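Local coordinates for protein ornithine carbamoyltransferase, mitochondrial (Coccidioides immitis, PDB 3SDS) that catalyses carbamoyl transfer from carbamoyl phosphate to L-ornithine, giving L-citrulline and phosphate in arginine biosynthesis, and works as a homotrimer, at residues S45-T50 and S55-L60; T50-S55 and R334-I339; M71-S74 and R79-V82; V200-A205 and Y223-H228; A207-G212 and E231-A236. All blocks are in the same frame, centred on the assembly; numbering follows the deposited sequence.

Contact 1. Residues S45-T50 and S55-L60; sequences SSYKKT and SMPERL
Leu-60 meets Tyr-47 over the face of its ring. The methyl CD1 of Leu-60 stands 4.0 Å from the centroid of the Tyr-47 ring, 14° off the normal, in a CH-pi contact, while CD2 of Leu-60 lies nearer the hydroxyl end, 4.1 Å from CZ of Tyr-47. Pro-57 approaches the same ring obliquely, with its CG 3.9 Å from CD1 of Tyr-47. Beyond the ring, the phenol and the guanidinium of Arg-59 stand nearly perpendicular, their planes 85° apart. Tyr-47 OH sits over the centre of the guanidinium face, 3.4 Å from CZ of Arg-59, where the angle is too poor for a hydrogen bond from NE. Both polar ends turn instead to Glu-343 of helix 327-347, which hydrogen-bonds the tyrosine hydroxyl and forms a salt bridge with Arg-59. Past the helix end the chain folds back over the last turns of helix 34-51. There, CG2 of Thr-50 lies anti to its own backbone N and rests 3.6 Å from CB of Ser-55, leaving OG1 to bond back to Ser-46 O. Ser-55 N donates to Thr-50 O at 3.3 Å, the six-to-one backbone bond of the Schellman motif that ends helix 34-51.

Contact 2. Residues T50-S55 and R334-I339; sequences TIKSDS and RLWAAI
Ile-51 and Lys-52 pack against Trp-336 where a Schellman motif ends helix 34-51, and so join that helix of the carbamoyl-phosphate domain to helix 327-347 near the C-terminus. The apolar contacts come first. CG2 of Ile-51 lies at the edge of the indole, near its plane, 4.0 Å from CZ3 of Trp-336; being anti to the backbone N, this branch leaves CG1 to carry CD1 towards Ile-339. There the two CD1 methyls of Ile-51 and Ile-339 come within a looser 4.3 Å. The aliphatic part of Lys-52 crosses the indole at about a right angle, with CG 3.9 Å from CZ2 of Trp-336. One face of the indole is covered from within its own helix by CD2 of Leu-335, whose side chain also packs on Met-121 of the second subunit.

Polar interactions reinforce the same pairing through a third residue. The Lys-52 chain bends at chi3 (86°), and its NZ forms a salt bridge with OE2 of Glu-332, the oxygen that also accepts the indole N-H. One carboxylate oxygen thus ties the lysine tip to the tryptophan, and probably helps to fix the rotation of the ring.

Backbone bonds shape the turn that presents these side chains. Asp-54, with its positive phi of 75°, is the C-prime residue, and its N donates to Ile-51 O at 3.1 Å. Thr-50 O receives two donors, Ser-53 N and Ser-55 N, which reach it from opposite faces of its carbonyl plane.

Contact 3. Residues M71-S74 and R79-V82; sequences MMFS and RTRV
With its CG beside the backbone N (chi1 -60°), Phe-73 extends its ring from the end of strand 68-73 towards Thr-80 and Arg-81 on the first turn of helix 78-90. Thr-80 answers with the rotamer that sets CG2 anti to its backbone N, so that the methyl faces the ring while the hydroxyl is hydrogen-bonded to Arg-334.

The two helix residues use different parts of the phenyl group. CG of Arg-81 comes at the edge, in the plane of the ring, 3.6 Å from CE1 of Phe-73. CG2 of Thr-80 approaches obliquely, 3.8 Å from CZ of Phe-73. Met-71, two residues back along the strand, adds a looser touch, its CE lying 4.4 Å from CG of Arg-81. Arginine thus offers methylene carbon to the strand, and its guanidinium, tilted 44° from the phenyl plane, continues past it. NE forms a salt bridge with Glu-85 and the guanidinium a cation-pi contact with Phe-97 of its own chain; NH2 adds a weak hydrogen bond to the backbone O of Phe-97 of the second subunit.

The neighbouring Arg-79 forms a salt bridge with Glu-109 of the second subunit. By similarity, Arg-79, Thr-80 and Arg-334 all bind carbamoyl phosphate. The apolar packing of Phe-73 thus adjoins the probable carbamoyl phosphate site, its side chain also touching Arg-128, another probable binding residue. Strand, loop and helix start here form the first half of a beta-alpha-beta unit, with the Ser-Thr-Arg-Thr binding segment of the carbamoyltransferases at the N-terminal end of its helix.

Contact 4. Residues V200-A205 and Y223-H228; sequences VLFDLA and YEIPSH
Phe-202 meets Ile-225 and Pro-226 with the far end of its ring. From CB, the first torsion places CG beside the backbone N (chi1 -54°) and directs the ring away from helix 199-210, towards the chain that leads into helix 227-237. On one side of the ring, CE1 of Phe-202 is the atom that meets both partners, lying 3.8 Å from CD of Pro-226 and 4.2 Å from CG2 of Ile-225. At the tip, CZ of Phe-202 comes 3.5 Å from CD of Pro-226, with the next ring carbon of the proline, CG, a little farther off. The phenyl and pyrrolidine groups cross at about a right angle, whereas Phe-202 and Ile-225 run past each other in opposite directions.

Leu-201 widens the patch by bringing CD2 within 4.4 Å of CG1 of Ile-225. Pro-226 occupies the N-cap position of helix 227-237, and Ile-229 of that helix packs on Phe-202 as well. Both segments belong to the Rossmann-like ornithine-binding domain, and Phe-202 lies close to Asn-199, a probable ornithine-binding residue. Across this pair of segments the contact is wholly carbon against carbon, which suggests that apolar shape fit, rather than directional bonds, contributes most to their pairing.

Contact 5. Residues A207-G212 and E231-A236; sequences AATKMG and ELIQKA
Thr-209 and Ile-233 cross at about a right angle, with OG1 of the threonine 3.6 Å from CG2 of the isoleucine. The other branch of Thr-209, CG2, meets both facing residues, 4.0 Å from O of Ile-233 and 4.3 Å from CB of Ala-236. Lys-210 completes this first shell from a neighbouring position: its NZ passes 4.4 Å from CB of Ala-236, a van der Waals approach only. The small alanine side chain lets the backbones come close, and the CA atoms of Lys-210 and Ala-236 are 6.5 Å apart.

The polar atoms that take part are held by partners farther out. In Thr-209, OG1 is anti to the carbonyl carbon (chi1 -64°), which brings it back to Ala-205 O for a hydrogen bond within its own helix; CG2 is thereby turned towards the facing helix. Lys-210 is extended until chi4 (-81°), where the bend brings NZ to Leu-32 O. The buried ammonium group thus has a backbone carbonyl for a partner.

Next comes the helix end itself. Gly-212, with a phi of 68°, is the C-prime residue of a Schellman motif, and its N donates to Thr-209 O at 3.3 Å, while Val-213 N reaches Ala-208 O. The motif closes helix 199-210 and releases the chain into strand 214-218.

Helices 199-210 and 227-237 are successive connections in the Rossmann-like sheet, leading from strand 190-194 to 214-218 and on to 246-249. They pack together here, while Ala-207 and Ala-208 turn to Phe-163 of helix 156-169, and Ala-207 also meets Phe-37 of helix 34-51.

Contacts 1 and 2 adjoin, their centres 6 Å apart: they share Thr-50 and Ser-55, and Ile-339 packs on both Tyr-47 and Leu-60. Contact 2 reaches the probable carbamoyl phosphate site through Arg-334, whose NH2 lies 2.9 Å from OG1 of Thr-80 in contact 3, although the two centres are 19 Å apart. Contacts 4 and 5 join the same two helices of the ornithine-binding domain, their centres 11 Å apart, and meet where CB of Ala-205 lies 4.0 Å from CD1 of Ile-233. Of these two, contact 4 is nearer the probable ornithine site, with the Phe-202 side chain about 5 Å from that of Asn-199, a residue that probably binds ornithine.

Contact 1. Residues S45-T50 and S55-L60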
# COMPACT_ATOMS: atom_id res chain seq x y z
N SER A 45 -10.49 17.12 19.55
CA SER A 45 -11.18 16.66 20.73
C SER A 45 -12.64 16.23 20.44
O SER A 45 -13.11 15.16 20.91
CB SER A 45 -11.17 17.75 21.78
OG SER A 45 -11.84 17.28 22.92
N SER A 46 -13.36 17.08 19.69
CA SER A 46 -14.73 16.86 19.30
C SER A 46 -14.90 15.60 18.44
O SER A 46 -15.74 14.73 18.75
CB SER A 46 -15.23 18.08 18.54
OG SER A 46 -16.62 17.99 18.28
N TYR A 47 -14.10 15.50 17.36
CA TYR A 47 -14.19 14.37 16.44
C TYR A 47 -13.91 13.03 17.15
O TYR A 47 -14.55 12.00 16.86
CB TYR A 47 -13.26 14.56 15.22
CG TYR A 47 -13.53 15.79 14.36
CD1 TYR A 47 -14.84 16.30 14.20
CD2 TYR A 47 -12.49 16.43 13.68
CE1 TYR A 47 -15.09 17.44 13.41
CE2 TYR A 47 -12.74 17.57 12.88
CZ TYR A 47 -14.04 18.06 12.75
OH TYR A 47 -14.28 19.18 11.97
N LYS A 48 -12.96 13.08 18.09
CA LYS A 48 -12.56 11.94 18.94
C LYS A 48 -13.71 11.41 19.79
O LYS A 48 -13.96 10.20 19.85
CB LYS A 48 -11.37 12.35 19.83
CG LYS A 48 -11.04 11.39 20.98
CD LYS A 48 -9.69 11.67 21.61
CE LYS A 48 -9.39 10.62 22.69
NZ LYS A 48 -8.23 11.04 23.57
N LYS A 49 -14.43 12.32 20.43
CA LYS A 49 -15.56 11.94 21.28
C LYS A 49 -16.72 11.30 20.47
O LYS A 49 -17.30 10.31 20.89
CB LYS A 49 -16.03 13.15 22.11
CG LYS A 49 -16.49 12.79 23.48
CD LYS A 49 -17.63 13.68 23.98
CE LYS A 49 -18.51 12.85 24.94
NZ LYS A 49 -19.36 13.66 25.86
N THR A 50 -17.02 11.88 19.30
CA THR A 50 -18.10 11.37 18.44
C THR A 50 -17.75 9.98 17.88
O THR A 50 -18.56 9.06 18.00
CB THR A 50 -18.40 12.32 17.22
OG1 THR A 50 -18.64 13.66 17.66
CG2 THR A 50 -19.59 11.85 16.42
N SER A 55 -20.25 6.97 16.13
CA SER A 55 -20.89 7.93 15.21
C SER A 55 -19.91 8.62 14.25
O SER A 55 -18.70 8.65 14.51
CB SER A 55 -21.68 8.97 16.01
OG SER A 55 -22.72 8.38 16.77
N MET A 56 -20.44 9.17 13.15
CA MET A 56 -19.67 9.98 12.19
C MET A 56 -20.12 11.44 12.15
O MET A 56 -21.31 11.71 11.98
CB MET A 56 -19.76 9.42 10.75
CG MET A 56 -18.67 8.44 10.34
SD MET A 56 -16.97 9.10 10.35
CE MET A 56 -17.02 10.23 8.96
N PRO A 57 -19.17 12.38 12.29
CA PRO A 57 -19.46 13.81 12.05
C PRO A 57 -19.88 14.10 10.60
O PRO A 57 -19.17 13.69 9.69
CB PRO A 57 -18.12 14.50 12.34
CG PRO A 57 -17.32 13.52 13.14
CD PRO A 57 -17.78 12.16 12.72
N GLU A 58 -20.99 14.80 10.38
CA GLU A 58 -21.41 15.19 9.01
C GLU A 58 -20.29 15.84 8.14
O GLU A 58 -20.11 15.48 6.97
CB GLU A 58 -22.63 16.12 9.05
CG GLU A 58 -23.92 15.51 9.61
CD GLU A 58 -24.60 14.55 8.66
OE1 GLU A 58 -24.30 14.54 7.44
OE2 GLU A 58 -25.46 13.78 9.13
N ARG A 59 -19.56 16.80 8.71
CA ARG A 59 -18.44 17.46 8.02
C ARG A 59 -17.43 16.48 7.40
O ARG A 59 -16.80 16.80 6.39
CB ARG A 59 -17.70 18.41 8.99
CG ARG A 59 -18.50 19.63 9.43
CD ARG A 59 -17.85 20.40 10.58
NE ARG A 59 -16.57 20.97 10.18
CZ ARG A 59 -15.92 21.93 10.85
NH1 ARG A 59 -16.44 22.44 11.97
NH2 ARG A 59 -14.74 22.37 10.41
N LEU A 60 -17.25 15.30 8.00
CA LEU A 60 -16.20 14.37 7.58
C LEU A 60 -16.63 13.27 6.58
O LEU A 60 -15.76 12.67 5.90
CB LEU A 60 -15.50 13.77 8.80
CG LEU A 60 -14.95 14.72 9.90
CD1 LEU A 60 -14.35 13.89 11.04
CD2 LEU A 60 -13.92 15.73 9.43

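Contact 2. Residues T50-S55 and R334-I339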
# COMPACT_ATOMS: atom_id res chain seq x y z
N THR A 50 -17.02 11.88 19.30
CA THR A 50 -18.10 11.37 18.44
C THR A 50 -17.75 9.98 17.88
O THR A 50 -18.56 9.06 18.00
CB THR A 50 -18.40 12.32 17.22
OG1 THR A 50 -18.64 13.66 17.66
CG2 THR A 50 -19.59 11.85 16.42
N ILE A 51 -16.57 9.85 17.26
CA ILE A 51 -16.15 8.59 16.59
C ILE A 51 -15.95 7.41 17.60
O ILE A 51 -16.36 6.27 17.33
CB ILE A 51 -14.91 8.82 15.65
CG1 ILE A 51 -15.32 9.69 14.46
CG2 ILE A 51 -14.29 7.51 15.14
CD1 ILE A 51 -14.19 10.46 13.79
N LYS A 52 -15.37 7.69 18.77
CA LYS A 52 -15.18 6.64 19.79
C LYS A 52 -16.46 6.16 20.42
O LYS A 52 -16.40 5.18 21.13
CB LYS A 52 -14.18 7.02 20.88
CG LYS A 52 -12.78 7.06 20.33
CD LYS A 52 -11.75 7.42 21.36
CE LYS A 52 -11.29 6.20 22.11
NZ LYS A 52 -10.13 6.58 22.92
N SER A 53 -17.58 6.84 20.17
CA SER A 53 -18.90 6.36 20.62
C SER A 53 -19.83 6.00 19.46
O SER A 53 -21.04 6.18 19.55
CB SER A 53 -19.57 7.32 21.60
OG SER A 53 -19.90 8.54 20.98
N ASP A 54 -19.23 5.53 18.37
CA ASP A 54 -19.92 4.83 17.29
C ASP A 54 -20.74 5.75 16.36
O ASP A 54 -21.79 5.34 15.84
CB ASP A 54 -20.74 3.63 17.84
CG ASP A 54 -21.06 2.55 16.76
OD1 ASP A 54 -20.27 2.39 15.78
OD2 ASP A 54 -22.10 1.85 16.89
N SER A 55 -20.25 6.97 16.13
CA SER A 55 -20.89 7.93 15.21
C SER A 55 -19.91 8.62 14.25
O SER A 55 -18.70 8.65 14.51
CB SER A 55 -21.68 8.97 16.01
OG SER A 55 -22.72 8.38 16.77
N ARG A 334 -2.48 11.21 17.89
CA ARG A 334 -1.95 11.50 16.56
C ARG A 334 -3.04 11.30 15.50
O ARG A 334 -3.15 12.08 14.53
CB ARG A 334 -0.72 10.64 16.25
CG ARG A 334 0.62 11.14 16.86
CD ARG A 334 1.02 12.56 16.38
NE ARG A 334 1.52 12.59 14.99
CZ ARG A 334 2.77 12.24 14.64
NH1 ARG A 334 3.63 11.83 15.57
NH2 ARG A 334 3.15 12.28 13.36
N LEU A 335 -3.86 10.27 15.71
CA LEU A 335 -4.93 9.95 14.78
C LEU A 335 -5.90 11.13 14.71
O LEU A 335 -6.22 11.59 13.61
CB LEU A 335 -5.65 8.66 15.18
CG LEU A 335 -6.93 8.26 14.41
CD1 LEU A 335 -6.75 8.21 12.88
CD2 LEU A 335 -7.53 6.95 14.91
N TRP A 336 -6.32 11.61 15.88
CA TRP A 336 -7.31 12.69 15.98
C TRP A 336 -6.74 14.03 15.46
O TRP A 336 -7.46 14.80 14.79
CB TRP A 336 -7.92 12.78 17.40
CG TRP A 336 -8.23 11.37 17.94
CD1 TRP A 336 -7.63 10.74 19.01
CD2 TRP A 336 -9.16 10.41 17.39
NE1 TRP A 336 -8.13 9.47 19.16
CE2 TRP A 336 -9.06 9.24 18.18
CE3 TRP A 336 -10.06 10.43 16.31
CZ2 TRP A 336 -9.84 8.09 17.92
CZ3 TRP A 336 -10.84 9.28 16.05
CH2 TRP A 336 -10.72 8.13 16.86
N ALA A 337 -5.45 14.28 15.69
CA ALA A 337 -4.79 15.47 15.18
C ALA A 337 -4.64 15.49 13.64
O ALA A 337 -4.82 16.53 13.01
CB ALA A 337 -3.46 15.65 15.85
N ALA A 338 -4.35 14.34 13.03
CA ALA A 338 -4.32 14.25 11.57
C ALA A 338 -5.67 14.53 10.90
O ALA A 338 -5.71 15.18 9.84
CB ALA A 338 -3.78 12.92 11.11
N ILE A 339 -6.76 14.04 11.50
CA ILE A 339 -8.10 14.26 10.93
C ILE A 339 -8.37 15.76 10.90
O ILE A 339 -8.82 16.32 9.88
CB ILE A 339 -9.24 13.51 11.72
CG1 ILE A 339 -9.18 11.98 11.50
CG2 ILE A 339 -10.65 14.09 11.34
CD1 ILE A 339 -10.12 11.15 12.42

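Contact 3. Residues M71-S74 and R79-V82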
# COMPACT_ATOMS: atom_id res chain seq x y z
N MET A 71 1.86 10.13 0.56
CA MET A 71 2.79 10.16 1.70
C MET A 71 4.22 9.93 1.20
O MET A 71 4.55 8.83 0.71
CB MET A 71 2.44 9.10 2.74
CG MET A 71 0.99 9.10 3.21
SD MET A 71 0.62 7.77 4.40
CE MET A 71 0.63 6.30 3.38
N MET A 72 5.07 10.95 1.32
CA MET A 72 6.48 10.81 0.89
C MET A 72 7.45 10.72 2.07
O MET A 72 7.68 11.72 2.78
CB MET A 72 6.89 11.93 -0.06
CG MET A 72 6.28 11.80 -1.44
SD MET A 72 6.43 13.29 -2.44
CE MET A 72 8.04 13.04 -3.17
N PHE A 73 8.03 9.54 2.27
CA PHE A 73 8.92 9.33 3.41
C PHE A 73 10.36 9.01 3.01
O PHE A 73 10.60 8.06 2.27
CB PHE A 73 8.34 8.27 4.37
CG PHE A 73 6.98 8.63 4.94
CD1 PHE A 73 6.04 7.65 5.19
CD2 PHE A 73 6.63 9.95 5.20
CE1 PHE A 73 4.80 7.97 5.70
CE2 PHE A 73 5.37 10.27 5.71
CZ PHE A 73 4.46 9.28 5.96
N SER A 74 11.30 9.80 3.53
CA SER A 74 12.74 9.68 3.23
C SER A 74 13.50 8.64 4.06
O SER A 74 14.51 8.07 3.61
CB SER A 74 13.43 11.04 3.42
OG SER A 74 13.35 11.81 2.22
N ARG A 79 5.24 4.66 12.73
CA ARG A 79 4.29 5.31 13.60
C ARG A 79 3.51 6.42 12.88
O ARG A 79 2.27 6.43 12.92
CB ARG A 79 4.97 5.84 14.87
CG ARG A 79 3.98 6.31 15.96
CD ARG A 79 4.28 5.65 17.32
NE ARG A 79 4.19 4.18 17.21
CZ ARG A 79 4.65 3.32 18.11
NH1 ARG A 79 4.53 2.01 17.91
NH2 ARG A 79 5.24 3.74 19.22
N THR A 80 4.23 7.33 12.20
CA THR A 80 3.56 8.40 11.43
C THR A 80 2.64 7.85 10.34
O THR A 80 1.52 8.39 10.13
CB THR A 80 4.56 9.45 10.86
OG1 THR A 80 4.80 10.46 11.85
CG2 THR A 80 4.00 10.15 9.58
N ARG A 81 3.04 6.79 9.69
CA ARG A 81 2.26 6.18 8.66
C ARG A 81 0.95 5.69 9.20
O ARG A 81 -0.06 5.89 8.63
CB ARG A 81 3.01 4.98 8.16
CG ARG A 81 3.16 4.93 6.71
CD ARG A 81 3.67 3.62 6.30
NE ARG A 81 2.65 2.88 5.62
CZ ARG A 81 2.81 1.66 5.19
NH1 ARG A 81 3.93 1.05 5.39
NH2 ARG A 81 1.84 1.07 4.57
N VAL A 82 0.99 4.99 10.31
CA VAL A 82 -0.20 4.39 10.89
C VAL A 82 -1.34 5.39 11.10
O VAL A 82 -2.47 5.11 10.73
CB VAL A 82 0.08 3.62 12.19
CG1 VAL A 82 -1.20 2.99 12.74
CG2 VAL A 82 1.16 2.56 11.97

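Contact 4. Residues V200-A205 and Y223-H228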
# COMPACT_ATOMS: atom_id res chain seq x y z
N VAL A 200 10.85 18.37 17.92
CA VAL A 200 9.61 18.28 18.69
C VAL A 200 9.49 19.41 19.71
O VAL A 200 8.48 20.13 19.74
CB VAL A 200 9.46 16.90 19.37
CG1 VAL A 200 8.46 16.98 20.52
CG2 VAL A 200 9.06 15.79 18.32
N LEU A 201 10.52 19.58 20.54
CA LEU A 201 10.56 20.70 21.49
C LEU A 201 10.32 22.05 20.80
O LEU A 201 9.49 22.86 21.26
CB LEU A 201 11.88 20.71 22.25
CG LEU A 201 12.18 21.99 23.03
CD1 LEU A 201 11.12 22.25 24.08
CD2 LEU A 201 13.56 21.92 23.66
N PHE A 202 11.01 22.29 19.68
CA PHE A 202 10.88 23.58 19.00
C PHE A 202 9.41 23.99 18.80
O PHE A 202 9.01 25.07 19.28
CB PHE A 202 11.67 23.61 17.70
CG PHE A 202 13.14 23.24 17.86
CD1 PHE A 202 13.79 23.41 19.08
CD2 PHE A 202 13.87 22.76 16.78
CE1 PHE A 202 15.11 23.06 19.24
CE2 PHE A 202 15.18 22.41 16.91
CZ PHE A 202 15.83 22.56 18.14
N ASP A 203 8.62 23.12 18.15
CA ASP A 203 7.21 23.42 17.86
C ASP A 203 6.33 23.46 19.11
O ASP A 203 5.43 24.32 19.22
CB ASP A 203 6.61 22.43 16.86
CG ASP A 203 6.58 22.97 15.43
OD1 ASP A 203 6.21 24.13 15.18
OD2 ASP A 203 6.92 22.17 14.54
N LEU A 204 6.60 22.55 20.06
CA LEU A 204 5.91 22.55 21.35
C LEU A 204 6.07 23.92 22.04
O LEU A 204 5.08 24.55 22.46
CB LEU A 204 6.43 21.41 22.23
CG LEU A 204 5.97 21.20 23.68
CD1 LEU A 204 4.46 21.13 23.80
CD2 LEU A 204 6.59 19.92 24.27
N ALA A 205 7.33 24.38 22.11
CA ALA A 205 7.66 25.72 22.64
C ALA A 205 6.85 26.85 21.99
O ALA A 205 6.29 27.69 22.70
CB ALA A 205 9.17 26.01 22.53
N TYR A 223 24.13 21.43 23.45
CA TYR A 223 22.89 20.84 22.94
C TYR A 223 21.67 21.75 23.16
O TYR A 223 20.54 21.28 23.37
CB TYR A 223 22.70 19.44 23.56
CG TYR A 223 23.83 18.52 23.22
CD1 TYR A 223 24.92 18.38 24.06
CD2 TYR A 223 23.84 17.83 22.01
CE1 TYR A 223 25.99 17.56 23.72
CE2 TYR A 223 24.90 17.00 21.65
CZ TYR A 223 25.96 16.88 22.51
OH TYR A 223 27.01 16.07 22.16
N GLU A 224 21.92 23.05 23.07
CA GLU A 224 20.93 24.08 23.32
C GLU A 224 20.02 24.36 22.13
O GLU A 224 20.30 23.97 21.00
CB GLU A 224 21.66 25.36 23.71
CG GLU A 224 22.58 25.22 24.93
CD GLU A 224 24.04 24.93 24.58
OE1 GLU A 224 24.33 24.54 23.42
OE2 GLU A 224 24.90 25.09 25.48
N ILE A 225 18.92 25.06 22.39
CA ILE A 225 18.04 25.54 21.33
C ILE A 225 18.84 26.45 20.42
O ILE A 225 19.50 27.39 20.90
CB ILE A 225 16.85 26.32 21.92
CG1 ILE A 225 16.07 25.46 22.92
CG2 ILE A 225 15.95 26.86 20.81
CD1 ILE A 225 14.91 26.17 23.59
N PRO A 226 18.82 26.18 19.10
CA PRO A 226 19.41 27.09 18.10
C PRO A 226 18.77 28.48 18.14
O PRO A 226 17.55 28.59 18.28
CB PRO A 226 19.09 26.40 16.77
CG PRO A 226 18.93 24.97 17.11
CD PRO A 226 18.36 24.92 18.50
N SER A 227 19.58 29.52 18.01
CA SER A 227 19.08 30.89 18.17
C SER A 227 18.07 31.34 17.11
O SER A 227 17.27 32.24 17.36
CB SER A 227 20.22 31.88 18.33
OG SER A 227 21.11 31.79 17.25
N HIS A 228 18.08 30.71 15.93
CA HIS A 228 16.99 30.91 14.99
C HIS A 228 15.64 30.47 15.60
O HIS A 228 14.61 31.09 15.34
CB HIS A 228 17.23 30.20 13.65
CG HIS A 228 16.07 30.32 12.70
ND1 HIS A 228 15.70 31.52 12.13
CD2 HIS A 228 15.18 29.40 12.26
CE1 HIS A 228 14.63 31.34 11.38
NE2 HIS A 228 14.29 30.06 11.44

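Contact 5. Residues A207-G212 and E231-A236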
# COMPACT_ATOMS: atom_id res chain seq x y z
N ALA A 207 4.00 26.65 20.35
CA ALA A 207 2.61 26.45 20.72
C ALA A 207 2.33 26.94 22.14
O ALA A 207 1.48 27.81 22.35
CB ALA A 207 2.23 24.98 20.57
N ALA A 208 3.08 26.41 23.11
CA ALA A 208 2.95 26.85 24.50
C ALA A 208 2.97 28.39 24.69
O ALA A 208 2.20 28.93 25.51
CB ALA A 208 4.03 26.19 25.35
N THR A 209 3.85 29.07 23.95
CA THR A 209 3.92 30.53 23.99
C THR A 209 2.58 31.15 23.57
O THR A 209 2.06 32.00 24.28
CB THR A 209 5.04 31.06 23.09
OG1 THR A 209 6.30 30.61 23.59
CG2 THR A 209 5.04 32.55 23.09
N LYS A 210 2.03 30.71 22.45
CA LYS A 210 0.72 31.20 21.99
C LYS A 210 -0.43 30.93 22.98
O LYS A 210 -1.41 31.68 23.03
CB LYS A 210 0.37 30.60 20.62
CG LYS A 210 1.33 30.97 19.48
CD LYS A 210 0.92 30.27 18.17
CE LYS A 210 1.96 30.47 17.07
NZ LYS A 210 1.84 31.80 16.38
N MET A 211 -0.29 29.86 23.77
CA MET A 211 -1.33 29.43 24.70
C MET A 211 -1.14 29.94 26.13
O MET A 211 -1.89 29.55 27.03
CB MET A 211 -1.44 27.91 24.70
CG MET A 211 -1.82 27.29 23.34
SD MET A 211 -3.52 27.62 22.81
CE MET A 211 -3.28 29.10 21.82
N GLY A 212 -0.16 30.81 26.34
CA GLY A 212 0.12 31.35 27.67
C GLY A 212 0.65 30.32 28.65
O GLY A 212 0.47 30.46 29.86
N GLU A 231 14.41 32.95 18.16
CA GLU A 231 13.84 34.06 17.40
C GLU A 231 12.37 33.88 17.00
O GLU A 231 11.60 34.84 17.01
CB GLU A 231 14.69 34.32 16.15
CG GLU A 231 14.44 35.68 15.53
CD GLU A 231 14.71 35.74 14.03
OE1 GLU A 231 14.52 34.71 13.31
OE2 GLU A 231 15.09 36.84 13.55
N LEU A 232 11.98 32.66 16.63
CA LEU A 232 10.59 32.35 16.28
C LEU A 232 9.68 32.31 17.51
O LEU A 232 8.49 32.67 17.43
CB LEU A 232 10.49 31.03 15.52
CG LEU A 232 11.04 30.95 14.10
CD1 LEU A 232 11.13 29.53 13.63
CD2 LEU A 232 10.20 31.76 13.12
N ILE A 233 10.22 31.88 18.65
CA ILE A 233 9.47 31.87 19.89
C ILE A 233 9.15 33.29 20.30
O ILE A 233 8.01 33.62 20.65
CB ILE A 233 10.25 31.18 21.01
CG1 ILE A 233 10.38 29.68 20.70
CG2 ILE A 233 9.55 31.40 22.36
CD1 ILE A 233 11.55 29.00 21.34
N GLN A 234 10.17 34.14 20.24
CA GLN A 234 10.03 35.53 20.60
C GLN A 234 9.01 36.21 19.67
O GLN A 234 8.13 36.91 20.15
CB GLN A 234 11.40 36.21 20.59
CG GLN A 234 11.49 37.49 21.42
CD GLN A 234 11.63 37.25 22.93
OE1 GLN A 234 12.09 36.20 23.37
NE2 GLN A 234 11.23 38.25 23.72
N LYS A 235 9.09 35.96 18.36
CA LYS A 235 8.12 36.55 17.39
C LYS A 235 6.68 36.08 17.63
O LYS A 235 5.72 36.84 17.40
CB LYS A 235 8.51 36.26 15.93
N ALA A 236 6.55 34.84 18.10
CA ALA A 236 5.26 34.28 18.50
C ALA A 236 4.62 35.01 19.69
O ALA A 236 3.41 34.93 19.90
CB ALA A 236 5.39 32.79 18.77